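Local structure of mRNA-binding protein PUF3 (Saccharomyces cerevisiae, 3K49) at residues Val241-Lys244 with Gln245-Glu249. The protein binds the 3'-UTRs of mRNAs encoding mitochondrial proteins, such as COX17, through its Pumilio homology domain, and promotes COX17 mRNA deadenylation and decay. Residues are numbered along the deposited sequence; the frame is centred on the assembly and turned at random.
Sequences VDIK and QEIIE
Four i to i+4 backbone hydrogen bonds join V241 to Q245, D242 to E246, I243 to I247 and K244 to I248, the straightest being I248 N to K244 O (3.2 Å, 170° at the hydrogen). One turn apart, I243 and I247 meet through methyl groups, I243 CG2 lying 3.9 Å from I247 CD1; I247 also packs on helices 213-218 and 222-230, while I248 lies between L230 and helix 277-284. E246 folds back along the preceding turn: with chi1 at -39° its CG sits beside its own backbone N, 3.1 Å from D242 O, and the side chain also touches K210 and I213. An alanine here would probably leave the D242 carbonyl oxygen without the CG methylene packed beside it and lose the side-chain contact with K210 and I213. Farther along, Q245 NE2 donates to E249 OE2 at 3.1 Å, within the amide plane but from above the carboxylate plane. K244 is fully extended and buried; its NZ ties Q232 of Pumilio repeat 6 to Y274 of repeat 7 through their carbonyl oxygens, and Q245 OE1 accepts from Q279 NE2, also of repeat 7. Such inter-repeat packing fits this part of helix 238-252, in repeat 6 at the junction with repeat 7, within the curved alpha-helical PUF solenoid.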
loop_
_atom_site.group_PDB
_atom_site.type_symbol
_atom_site.label_atom_id
_atom_site.label_comp_id
_atom_site.label_asym_id
_atom_site.label_seq_id
_atom_site.Cartn_x
_atom_site.Cartn_y
_atom_site.Cartn_z
ATOM N N VAL A 241 -11.988 15.732 8.617
ATOM C CA VAL A 241 -12.968 16.572 7.940
ATOM C C VAL A 241 -12.360 17.905 7.459
ATOM O O VAL A 241 -12.500 18.285 6.292
ATOM C CB VAL A 241 -14.195 16.837 8.844
ATOM C CG1 VAL A 241 -15.167 17.812 8.174
ATOM C CG2 VAL A 241 -14.885 15.534 9.186
ATOM N N ASP A 242 -11.682 18.611 8.356
ATOM C CA ASP A 242 -11.044 19.869 7.989
ATOM C C ASP A 242 -9.977 19.687 6.905
ATOM O O ASP A 242 -9.936 20.452 5.939
ATOM C CB ASP A 242 -10.412 20.524 9.214
ATOM C CG ASP A 242 -11.440 21.047 10.195
ATOM O OD1 ASP A 242 -12.623 21.162 9.811
ATOM O OD2 ASP A 242 -11.066 21.344 11.349
ATOM N N ILE A 243 -9.112 18.684 7.057
ATOM C CA ILE A 243 -8.051 18.456 6.081
ATOM C C ILE A 243 -8.635 18.029 4.739
ATOM O O ILE A 243 -8.129 18.407 3.683
ATOM C CB ILE A 243 -7.055 17.389 6.563
ATOM C CG1 ILE A 243 -6.456 17.792 7.912
ATOM C CG2 ILE A 243 -5.960 17.170 5.528
ATOM C CD1 ILE A 243 -5.706 19.105 7.878
ATOM N N LYS A 244 -9.704 17.238 4.780
ATOM C CA LYS A 244 -10.338 16.814 3.538
ATOM C C LYS A 244 -10.884 18.015 2.772
ATOM O O LYS A 244 -10.884 18.030 1.543
ATOM C CB LYS A 244 -11.445 15.800 3.787
ATOM C CG LYS A 244 -12.004 15.214 2.501
ATOM C CD LYS A 244 -13.114 14.220 2.784
ATOM C CE LYS A 244 -13.740 13.674 1.508
ATOM N NZ LYS A 244 -14.560 12.449 1.806
ATOM N N GLN A 245 -11.336 19.022 3.510
ATOM C CA GLN A 245 -11.820 20.255 2.911
ATOM C C GLN A 245 -10.686 21.074 2.257
ATOM O O GLN A 245 -10.818 21.517 1.115
ATOM C CB GLN A 245 -12.578 21.091 3.953
ATOM C CG GLN A 245 -13.202 22.387 3.409
ATOM C CD GLN A 245 -14.288 22.135 2.369
ATOM O OE1 GLN A 245 -14.962 21.114 2.405
ATOM N NE2 GLN A 245 -14.456 23.067 1.440
ATOM N N GLU A 246 -9.573 21.265 2.969
ATOM C CA GLU A 246 -8.415 21.982 2.409
ATOM C C GLU A 246 -7.870 21.304 1.164
ATOM O O GLU A 246 -7.234 21.938 0.329
ATOM C CB GLU A 246 -7.285 22.124 3.440
ATOM C CG GLU A 246 -7.796 22.414 4.849
ATOM C CD GLU A 246 -6.768 22.156 5.939
ATOM O OE1 GLU A 246 -5.662 22.746 5.872
ATOM O OE2 GLU A 246 -7.081 21.369 6.864
ATOM N N ILE A 247 -8.089 20.001 1.052
ATOM C CA ILE A 247 -7.606 19.280 -0.112
ATOM C C ILE A 247 -8.521 19.598 -1.278
ATOM O O ILE A 247 -8.056 19.952 -2.355
ATOM C CB ILE A 247 -7.531 17.766 0.126
ATOM C CG1 ILE A 247 -6.478 17.445 1.189
ATOM C CG2 ILE A 247 -7.197 17.062 -1.166
ATOM C CD1 ILE A 247 -6.648 16.075 1.844
ATOM N N ILE A 248 -9.824 19.484 -1.046
ATOM C CA ILE A 248 -10.818 19.877 -2.029
ATOM C C ILE A 248 -10.628 21.349 -2.453
ATOM O O ILE A 248 -10.575 21.684 -3.644
ATOM C CB ILE A 248 -12.236 19.729 -1.456
ATOM C CG1 ILE A 248 -12.518 18.278 -1.055
ATOM C CG2 ILE A 248 -13.260 20.214 -2.459
ATOM C CD1 ILE A 248 -12.422 17.282 -2.203
ATOM N N GLU A 249 -10.536 22.233 -1.468
ATOM C CA GLU A 249 -10.379 23.651 -1.759
ATOM C C GLU A 249 -9.140 23.867 -2.591
ATOM O O GLU A 249 -9.187 24.611 -3.563
ATOM C CB GLU A 249 -10.343 24.485 -0.480
ATOM C CG GLU A 249 -11.703 24.576 0.201
ATOM C CD GLU A 249 -11.604 24.974 1.670
ATOM O OE1 GLU A 249 -10.501 24.861 2.256
ATOM O OE2 GLU A 249 -12.639 25.394 2.243
#